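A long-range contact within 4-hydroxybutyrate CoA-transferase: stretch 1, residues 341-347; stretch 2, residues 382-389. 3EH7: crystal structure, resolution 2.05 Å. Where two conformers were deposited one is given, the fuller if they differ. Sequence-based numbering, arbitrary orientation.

Stretch 1, residues 341-347: QVDYVRG
Stretch 2 (382-389) VTTLRNEV

Residues 341-347 form a helix that presents V342, V345 and R346 to an irregular segment, a weakly bonded strand near its start, then loop or turn. The N-to-C directions of helix and strand differ by 40°, and their axes come within 8.3 Å; CA atoms of V342 and T384 lie 5.7 Å apart, those of V345 and E388 7.3 Å.

A salt bridge supplies all the hydrogen bonds across the contact. R346 (chi1 m, then t, t) extends its side chain to E388 (phi/psi -114/-10, chi1 p, chi2 t), whose OE1 lies near the guanidinium plane. R346 NE donates to E388 OE1 at 2.9 Å, the shortest contact of the salt bridge, and R346 NH2 to E388 OE2 at 3.2 Å and 161°; a second bond from R346 NE, to E388 OE2 at 3.5 Å, is weak. E388 OE2 also accepts from L385 N (3.1 Å, 170°), while E388 N returns to L385 O (2.9 Å). R346 NH1 is bonded elsewhere in the structure, as are, additionally, R346 NH2 and both carboxylate oxygens.

V342 (p) sets CB 3.5 Å from T383 O; V345 (t) sets CG1 3.5 Å from E388 O and 4.1 Å from T384 CG2. These valines offer carbon, so neither carbonyl gains a hydrogen bond from them. Helical bonds to Q341 O (3.0 Å) and V342 O (2.9 Å) satisfy V345 N and R346 N respectively.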

# COMPACT_ATOMS: atom_id res chain seq x y z
N GLN A 341 -6.93 -8.99 0.84
CA GLN A 341 -7.88 -7.88 0.85
C GLN A 341 -7.23 -6.52 0.57
O GLN A 341 -7.77 -5.72 -0.19
CB GLN A 341 -8.75 -7.86 2.12
CG GLN A 341 -8.05 -7.64 3.43
CD GLN A 341 -8.99 -7.79 4.63
OE1 GLN A 341 -9.57 -8.85 4.84
NE2 GLN A 341 -9.12 -6.73 5.41
N VAL A 342 -6.05 -6.28 1.14
CA VAL A 342 -5.37 -5.01 0.90
C VAL A 342 -5.05 -4.82 -0.58
O VAL A 342 -5.03 -3.69 -1.06
CB VAL A 342 -4.09 -4.87 1.75
CG1 VAL A 342 -3.11 -6.00 1.44
CG2 VAL A 342 -3.43 -3.46 1.56
N ASP A 343 -4.81 -5.91 -1.31
CA ASP A 343 -4.55 -5.79 -2.75
C ASP A 343 -5.73 -5.11 -3.41
O ASP A 343 -5.57 -4.26 -4.30
CB ASP A 343 -4.33 -7.17 -3.42
CG ASP A 343 -3.16 -7.98 -2.85
OD1 ASP A 343 -2.36 -7.41 -2.04
OD2 ASP A 343 -3.01 -9.21 -3.21
N TYR A 344 -6.93 -5.48 -2.98
CA TYR A 344 -8.16 -4.94 -3.54
C TYR A 344 -8.48 -3.54 -3.02
O TYR A 344 -9.04 -2.74 -3.73
CB TYR A 344 -9.34 -5.92 -3.33
CG TYR A 344 -9.24 -7.07 -4.30
CD1 TYR A 344 -9.75 -6.98 -5.60
CD2 TYR A 344 -8.54 -8.21 -3.96
CE1 TYR A 344 -9.60 -8.01 -6.51
CE2 TYR A 344 -8.36 -9.24 -4.87
CZ TYR A 344 -8.88 -9.13 -6.14
OH TYR A 344 -8.68 -10.15 -7.01
N VAL A 345 -8.09 -3.21 -1.79
CA VAL A 345 -8.26 -1.83 -1.32
C VAL A 345 -7.41 -0.95 -2.22
O VAL A 345 -7.87 0.08 -2.72
CB VAL A 345 -7.83 -1.68 0.13
CG1 VAL A 345 -7.77 -0.17 0.57
CG2 VAL A 345 -8.72 -2.54 1.03
N ARG A 346 -6.16 -1.39 -2.49
CA ARG A 346 -5.26 -0.57 -3.30
C ARG A 346 -5.68 -0.51 -4.76
O ARG A 346 -5.60 0.55 -5.36
CB ARG A 346 -3.82 -1.00 -3.14
CG ARG A 346 -3.27 -0.54 -1.81
CD ARG A 346 -1.94 -1.14 -1.49
NE ARG A 346 -1.52 -0.79 -0.15
CZ ARG A 346 -0.27 -0.81 0.29
NH1 ARG A 346 0.74 -1.19 -0.49
NH2 ARG A 346 -0.02 -0.46 1.53
N GLY A 347 -6.15 -1.63 -5.31
CA GLY A 347 -6.66 -1.63 -6.69
C GLY A 347 -7.92 -0.77 -6.83
O GLY A 347 -8.05 -0.06 -7.79
N VAL A 382 -1.35 -4.54 11.67
CA VAL A 382 -2.12 -3.75 10.74
C VAL A 382 -2.01 -4.35 9.34
O VAL A 382 -0.92 -4.71 8.90
CB VAL A 382 -1.69 -2.24 10.77
CG1 VAL A 382 -2.41 -1.47 9.68
CG2 VAL A 382 -1.98 -1.63 12.16
N THR A 383 -3.14 -4.51 8.65
CA THR A 383 -3.13 -5.11 7.32
C THR A 383 -3.60 -4.16 6.24
O THR A 383 -3.25 -4.34 5.06
CB THR A 383 -3.90 -6.46 7.25
OG1 THR A 383 -5.24 -6.27 7.71
CG2 THR A 383 -3.19 -7.52 8.14
N THR A 384 -4.36 -3.14 6.62
CA THR A 384 -4.67 -2.02 5.72
C THR A 384 -4.44 -0.72 6.48
O THR A 384 -4.91 -0.58 7.59
CB THR A 384 -6.14 -2.13 5.18
OG1 THR A 384 -6.26 -3.32 4.39
CG2 THR A 384 -6.48 -0.97 4.33
N LEU A 385 -3.69 0.22 5.88
CA LEU A 385 -3.20 1.41 6.57
C LEU A 385 -4.34 2.40 6.80
O LEU A 385 -5.28 2.49 6.00
CB LEU A 385 -2.09 2.11 5.73
CG LEU A 385 -0.77 1.32 5.52
CD1 LEU A 385 0.05 1.90 4.32
CD2 LEU A 385 0.05 1.34 6.82
N ARG A 386 -4.26 3.18 7.87
CA ARG A 386 -5.30 4.19 8.08
C ARG A 386 -5.41 5.16 6.88
O ARG A 386 -6.49 5.66 6.57
CB ARG A 386 -5.08 4.96 9.39
CG ARG A 386 -4.00 5.98 9.31
CD ARG A 386 -3.77 6.80 10.58
NE ARG A 386 -2.57 7.61 10.37
CZ ARG A 386 -2.14 8.58 11.15
NH1 ARG A 386 -2.79 8.90 12.28
NH2 ARG A 386 -1.05 9.22 10.82
N ASN A 387 -4.29 5.42 6.23
CA ASN A 387 -4.25 6.32 5.06
C ASN A 387 -4.96 5.76 3.85
O ASN A 387 -5.18 6.50 2.93
CB ASN A 387 -2.80 6.69 4.66
CG ASN A 387 -2.08 7.55 5.70
OD1 ASN A 387 -2.67 7.96 6.70
ND2 ASN A 387 -0.81 7.84 5.47
N GLU A 388 -5.28 4.46 3.83
CA GLU A 388 -5.96 3.90 2.66
C GLU A 388 -7.39 3.39 2.85
O GLU A 388 -8.09 3.11 1.87
CB GLU A 388 -5.11 2.84 1.98
CG GLU A 388 -4.61 1.74 2.86
CD GLU A 388 -3.52 0.95 2.20
OE1 GLU A 388 -3.43 1.09 0.95
OE2 GLU A 388 -2.82 0.17 2.91
N VAL A 389 -7.84 3.30 4.09
CA VAL A 389 -9.20 2.78 4.35
C VAL A 389 -10.20 3.75 3.70
O VAL A 389 -9.94 4.95 3.68
CB VAL A 389 -9.40 2.61 5.86
CG1 VAL A 389 -9.19 3.98 6.58
CG2 VAL A 389 -10.78 1.98 6.17